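Local coordinates for chitin elicitor receptor kinase 1 (Arabidopsis thaliana, PDB 4EBZ), which probably acts as a cell-surface receptor kinase that recognises chitin through its extracellular LysM domains and starts immune signalling in the plant, at residues 143-148 / 183-188; 19-24 / 37-42. All blocks are in the same frame, centred on the assembly; numbering follows the deposited sequence.

Contact 1: residues 143-148 / 183-188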
loop_
_atom_site.group_PDB
_atom_site.type_symbol
_atom_site.label_atom_id
_atom_site.label_comp_id
_atom_site.label_asym_id
_atom_site.label_seq_id
_atom_site.Cartn_x
_atom_site.Cartn_y
_atom_site.Cartn_z
ATOM N N PHE A 143 4.730 2.834 -8.490
ATOM C CA PHE A 143 4.391 1.452 -8.174
ATOM C C PHE A 143 3.385 1.325 -7.072
ATOM O O PHE A 143 3.435 2.061 -6.087
ATOM C CB PHE A 143 5.641 0.647 -7.803
ATOM C CG PHE A 143 6.471 0.353 -8.991
ATOM C CD1 PHE A 143 6.372 -0.882 -9.619
ATOM C CD2 PHE A 143 7.256 1.353 -9.553
ATOM C CE1 PHE A 143 7.088 -1.136 -10.805
ATOM C CE2 PHE A 143 7.997 1.100 -10.743
ATOM C CZ PHE A 143 7.905 -0.139 -11.355
ATOM N N VAL A 144 2.500 0.347 -7.254
ATOM C CA VAL A 144 1.517 -0.022 -6.251
ATOM C C VAL A 144 2.086 -1.153 -5.413
ATOM O O VAL A 144 2.539 -2.186 -5.937
ATOM C CB VAL A 144 0.209 -0.546 -6.916
ATOM C CG1 VAL A 144 -0.788 -0.989 -5.874
ATOM C CG2 VAL A 144 -0.401 0.499 -7.884
ATOM N N THR A 145 2.054 -0.955 -4.097
ATOM C CA THR A 145 2.336 -2.002 -3.145
ATOM C C THR A 145 1.051 -2.809 -2.997
ATOM O O THR A 145 0.062 -2.328 -2.435
ATOM C CB THR A 145 2.749 -1.379 -1.807
ATOM O OG1 THR A 145 3.985 -0.685 -2.007
ATOM C CG2 THR A 145 2.982 -2.496 -0.755
ATOM N N TYR A 146 1.060 -4.022 -3.545
ATOM C CA TYR A 146 -0.167 -4.792 -3.763
ATOM C C TYR A 146 -0.184 -6.111 -2.975
ATOM O O TYR A 146 0.477 -7.072 -3.344
ATOM C CB TYR A 146 -0.300 -5.057 -5.277
ATOM C CG TYR A 146 -1.599 -5.716 -5.735
ATOM C CD1 TYR A 146 -2.584 -4.983 -6.396
ATOM C CD2 TYR A 146 -1.823 -7.069 -5.515
ATOM C CE1 TYR A 146 -3.755 -5.580 -6.837
ATOM C CE2 TYR A 146 -2.998 -7.684 -5.939
ATOM C CZ TYR A 146 -3.948 -6.940 -6.609
ATOM O OH TYR A 146 -5.106 -7.546 -7.040
ATOM N N PRO A 147 -0.955 -6.163 -1.875
ATOM C CA PRO A 147 -1.024 -7.419 -1.121
ATOM C C PRO A 147 -1.887 -8.428 -1.862
ATOM O O PRO A 147 -3.026 -8.127 -2.198
ATOM C CB PRO A 147 -1.680 -7.003 0.223
ATOM C CG PRO A 147 -1.466 -5.481 0.300
ATOM C CD PRO A 147 -1.563 -5.031 -1.146
ATOM N N LEU A 148 -1.322 -9.601 -2.132
ATOM C CA LEU A 148 -1.996 -10.643 -2.906
ATOM C C LEU A 148 -3.122 -11.281 -2.101
ATOM O O LEU A 148 -3.004 -11.457 -0.886
ATOM C CB LEU A 148 -0.994 -11.743 -3.285
ATOM C CG LEU A 148 0.055 -11.375 -4.324
ATOM C CD1 LEU A 148 1.082 -12.545 -4.469
ATOM C CD2 LEU A 148 -0.622 -11.059 -5.681
ATOM N N ILE A 183 3.337 -9.484 -0.707
ATOM C CA ILE A 183 3.091 -8.355 -1.590
ATOM C C ILE A 183 3.834 -8.488 -2.914
ATOM O O ILE A 183 4.860 -9.134 -2.987
ATOM C CB ILE A 183 3.388 -6.986 -0.957
ATOM C CG1 ILE A 183 4.865 -6.770 -0.818
ATOM C CG2 ILE A 183 2.617 -6.765 0.402
ATOM C CD1 ILE A 183 5.257 -5.436 -1.316
ATOM N N VAL A 184 3.282 -7.867 -3.954
ATOM C CA VAL A 184 4.008 -7.682 -5.206
ATOM C C VAL A 184 3.929 -6.192 -5.539
ATOM O O VAL A 184 3.025 -5.475 -5.041
ATOM C CB VAL A 184 3.396 -8.517 -6.366
ATOM C CG1 VAL A 184 3.691 -10.024 -6.166
ATOM C CG2 VAL A 184 1.879 -8.255 -6.485
ATOM N N TYR A 185 4.876 -5.733 -6.355
ATOM C CA TYR A 185 4.870 -4.350 -6.815
ATOM C C TYR A 185 4.386 -4.311 -8.247
ATOM O O TYR A 185 4.961 -4.996 -9.105
ATOM C CB TYR A 185 6.278 -3.784 -6.755
ATOM C CG TYR A 185 6.820 -3.805 -5.348
ATOM C CD1 TYR A 185 6.270 -2.995 -4.374
ATOM C CD2 TYR A 185 7.864 -4.656 -4.999
ATOM C CE1 TYR A 185 6.766 -3.011 -3.075
ATOM C CE2 TYR A 185 8.359 -4.692 -3.713
ATOM C CZ TYR A 185 7.803 -3.863 -2.756
ATOM O OH TYR A 185 8.296 -3.889 -1.471
ATOM N N VAL A 186 3.362 -3.493 -8.488
ATOM C CA VAL A 186 2.702 -3.390 -9.786
ATOM C C VAL A 186 2.737 -1.943 -10.268
ATOM O O VAL A 186 2.341 -1.060 -9.531
ATOM C CB VAL A 186 1.225 -3.778 -9.599
ATOM C CG1 VAL A 186 0.429 -3.669 -10.904
ATOM C CG2 VAL A 186 1.137 -5.200 -8.960
ATOM N N PRO A 187 3.201 -1.702 -11.502
ATOM C CA PRO A 187 3.235 -0.309 -11.960
ATOM C C PRO A 187 1.864 0.338 -11.862
ATOM O O PRO A 187 0.845 -0.290 -12.192
ATOM C CB PRO A 187 3.675 -0.434 -13.425
ATOM C CG PRO A 187 4.472 -1.647 -13.465
ATOM C CD PRO A 187 3.819 -2.616 -12.482
ATOM N N GLY A 188 1.830 1.588 -11.416
ATOM C CA GLY A 188 0.569 2.269 -11.270
ATOM C C GLY A 188 0.461 3.508 -12.150
ATOM O O GLY A 188 1.450 3.945 -12.740
#
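Val144 and Val186 pair across two adjacent antiparallel strands as a hydrogen-bonded pair, their side chains on the same face. Val144 N donates a hydrogen bond to Val186 O at 2.7 Å, nearly straight (173°), and Val186 N donates one to Val144 O, in the plane of that carbonyl. A second hydrogen-bonded pair joins Tyr146 and Val184; here Tyr146 N meets Val184 O at 2.9 Å, almost head-on to the carbonyl. Between the two pairs Tyr185 CA approaches Val144 O at 3.3 Å, a CA-H...O contact.

Tyr146 CB sits 3.4 Å from Val184 O and also touches Val186 CG2. With CG anti to the backbone N (chi1 -173°), the ring runs alongside Val184, and CD2 comes within 4.0 Å of Val184 CG2. Beyond that the ring leaves the partner strand: Arg60 makes a cation-pi contact with it, and OH is hydrogen-bonded to Asp152. Leu148 crosses Val184 at roughly a right angle, Leu148 CD2 lying 3.8 Å from Val184 CG2.

On the face bearing Thr145 and Tyr185 these two point the same way, with Thr145 OG1 at the ring edge, 3.8 Å from Tyr185 CE1; that hydroxyl is hydrogen-bonded to Asn128 O. At the far end Pro187 CA lies over one face of the Phe143 ring. Tyr146 and Val186 pack on Ile157 of helix 154-161, and Val186 also reaches Leu168 of helix 165-171. Two antiparallel strands enclosing two helices in sequence and carrying them on one face form the beta-alpha-alpha-beta fold of a LysM domain.

Contact 2: residues 19-24 / 37-42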
loop_
_atom_site.group_PDB
_atom_site.type_symbol
_atom_site.label_atom_id
_atom_site.label_comp_id
_atom_site.label_asym_id
_atom_site.label_seq_id
_atom_site.Cartn_x
_atom_site.Cartn_y
_atom_site.Cartn_z
ATOM N N THR A 19 -14.198 2.291 5.907
ATOM C CA THR A 19 -14.641 3.531 5.250
ATOM C C THR A 19 -13.448 4.308 4.719
ATOM O O THR A 19 -12.306 4.044 5.102
ATOM C CB THR A 19 -15.369 4.462 6.225
ATOM O OG1 THR A 19 -14.480 4.833 7.305
ATOM C CG2 THR A 19 -16.611 3.775 6.780
ATOM N N LEU A 20 -13.696 5.275 3.836
ATOM C CA LEU A 20 -12.562 5.998 3.244
ATOM C C LEU A 20 -11.856 6.794 4.343
ATOM O O LEU A 20 -10.636 6.960 4.338
ATOM C CB LEU A 20 -13.058 6.952 2.151
ATOM C CG LEU A 20 -11.969 7.626 1.315
ATOM C CD1 LEU A 20 -11.157 6.579 0.638
ATOM C CD2 LEU A 20 -12.615 8.571 0.274
ATOM N N SER A 21 -12.639 7.292 5.297
ATOM C CA SER A 21 -12.065 8.082 6.379
ATOM C C SER A 21 -11.066 7.271 7.211
ATOM O O SER A 21 -9.975 7.767 7.572
ATOM C CB SER A 21 -13.192 8.662 7.258
ATOM O OG SER A 21 -12.656 9.415 8.314
ATOM N N VAL A 22 -11.415 6.020 7.513
ATOM C CA VAL A 22 -10.481 5.153 8.242
ATOM C C VAL A 22 -9.185 4.870 7.462
ATOM O O VAL A 22 -8.065 4.854 8.020
ATOM C CB VAL A 22 -11.150 3.811 8.637
ATOM C CG1 VAL A 22 -10.097 2.818 9.108
ATOM C CG2 VAL A 22 -12.204 4.052 9.715
ATOM N N ILE A 23 -9.331 4.658 6.161
ATOM C CA ILE A 23 -8.166 4.456 5.311
ATOM C C ILE A 23 -7.283 5.700 5.359
ATOM O O ILE A 23 -6.084 5.604 5.574
ATOM C CB ILE A 23 -8.581 4.167 3.860
ATOM C CG1 ILE A 23 -9.266 2.789 3.813
ATOM C CG2 ILE A 23 -7.346 4.145 2.937
ATOM C CD1 ILE A 23 -9.871 2.438 2.424
ATOM N N ASN A 24 -7.881 6.874 5.191
ATOM C CA ASN A 24 -7.091 8.098 5.158
ATOM C C ASN A 24 -6.440 8.380 6.509
ATOM O O ASN A 24 -5.305 8.858 6.571
ATOM C CB ASN A 24 -7.950 9.277 4.707
ATOM C CG ASN A 24 -7.126 10.467 4.264
ATOM O OD1 ASN A 24 -5.887 10.538 4.471
ATOM N ND2 ASN A 24 -7.791 11.402 3.647
ATOM N N ILE A 37 -12.417 16.164 5.719
ATOM C CA ILE A 37 -13.237 16.998 4.839
ATOM C C ILE A 37 -12.890 16.787 3.355
ATOM O O ILE A 37 -13.770 16.624 2.501
ATOM C CB ILE A 37 -12.990 18.475 5.123
ATOM C CG1 ILE A 37 -13.310 18.806 6.585
ATOM C CG2 ILE A 37 -13.819 19.335 4.178
ATOM C CD1 ILE A 37 -12.619 20.069 7.075
ATOM N N ASN A 38 -11.594 16.812 3.071
ATOM C CA ASN A 38 -11.071 16.786 1.711
ATOM C C ASN A 38 -10.307 15.498 1.480
ATOM O O ASN A 38 -9.247 15.318 2.057
ATOM C CB ASN A 38 -10.136 17.991 1.510
ATOM C CG ASN A 38 -9.672 18.154 0.072
ATOM O OD1 ASN A 38 -9.514 17.180 -0.655
ATOM N ND2 ASN A 38 -9.428 19.395 -0.329
ATOM N N PHE A 39 -10.871 14.596 0.674
ATOM C CA PHE A 39 -10.261 13.315 0.334
ATOM C C PHE A 39 -9.683 13.290 -1.092
ATOM O O PHE A 39 -9.336 12.237 -1.609
ATOM C CB PHE A 39 -11.306 12.205 0.504
ATOM C CG PHE A 39 -11.794 12.060 1.926
ATOM C CD1 PHE A 39 -11.113 11.231 2.817
ATOM C CD2 PHE A 39 -12.897 12.755 2.373
ATOM C CE1 PHE A 39 -11.538 11.100 4.134
ATOM C CE2 PHE A 39 -13.334 12.626 3.708
ATOM C CZ PHE A 39 -12.648 11.778 4.575
ATOM N N ASP A 40 -9.541 14.460 -1.709
ATOM C CA ASP A 40 -9.047 14.534 -3.093
ATOM C C ASP A 40 -7.719 13.829 -3.412
ATOM O O ASP A 40 -7.600 13.193 -4.459
ATOM C CB ASP A 40 -9.002 15.988 -3.573
ATOM C CG ASP A 40 -10.411 16.574 -3.789
ATOM O OD1 ASP A 40 -11.403 15.826 -3.694
ATOM O OD2 ASP A 40 -10.527 17.774 -4.089
ATOM N N PRO A 41 -6.701 13.953 -2.533
ATOM C CA PRO A 41 -5.447 13.273 -2.845
ATOM C C PRO A 41 -5.655 11.787 -3.067
ATOM O O PRO A 41 -4.978 11.230 -3.915
ATOM C CB PRO A 41 -4.596 13.522 -1.584
ATOM C CG PRO A 41 -5.085 14.837 -1.101
ATOM C CD PRO A 41 -6.572 14.828 -1.351
ATOM N N ILE A 42 -6.566 11.164 -2.316
ATOM C CA ILE A 42 -6.889 9.755 -2.539
ATOM C C ILE A 42 -7.804 9.562 -3.760
ATOM O O ILE A 42 -7.517 8.735 -4.644
ATOM C CB ILE A 42 -7.510 9.109 -1.277
ATOM C CG1 ILE A 42 -6.466 9.073 -0.164
ATOM C CG2 ILE A 42 -7.950 7.679 -1.583
ATOM C CD1 ILE A 42 -7.035 8.700 1.212
#
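Phe39 carries its CG anti to the carbonyl carbon (chi1 -63°), while Leu20 holds CG anti to the backbone N (chi1 -172°), and the two side chains slide past each other in opposite directions. Leu20 CD2 thereby lies 3.9 Å from Phe39 CB, and Leu20 CG is 4.0 Å from Phe39 CD1. Farther along the ring, Phe39 CE1 comes within 3.8 Å of Ser21 CA, and CZ touches Ser21 CB; the hydroxyl of Ser21 is hydrogen-bonded to Tyr34 OH. Ile42 supplies the second point of contact: its CG2 is 4.1 Å from Leu20 CD1, and its CD1 rests 3.7 Å from Asn24 CB.

No hydrogen bond crosses between the two segments, which are joined by packing of largely apolar groups. Leu20, Ser21 and Asn24 lie on helix 20-26, Ile42 on helix 40-43 and Phe39 just before it; both helices lie in the chain between strands 8-13 and 60-70, a strand-helix-helix-strand order consistent with a LysM fold. Ile42 also packs on Val61 and Val63 of strand 60-70, as does Ile23. With an alanine at Phe39, Leu20 and Ser21 would probably lose the ring they pack against, opening a gap between helix 20-26 and the start of helix 40-43.

Each helix start has its own polar fastening. Thr19, at the N-cap position, accepts from Val22 N through OG1 at 3.3 Å, and Asn38 OD1 accepts from Asp40 N at 2.9 Å in an Asx turn that spans Phe39.

Contact 1 lies near the middle of the chain, its centre about 7 Å from the chain's own, whereas that of contact 2 is about 14 Å away. Both are largely buried, and they do not touch: their centres are about 20 Å apart. Contact 1 pairs two strands through backbone hydrogen bonds, with side chains filling in on both faces; contact 2 sets one helix against the start of another by packing without a hydrogen bond between the segments. The mixed sheet relates them: strand 143-147 runs parallel to strand 8-13, which pairs with strand 60-70, on which Ile23 and Ile42 of contact 2 rest.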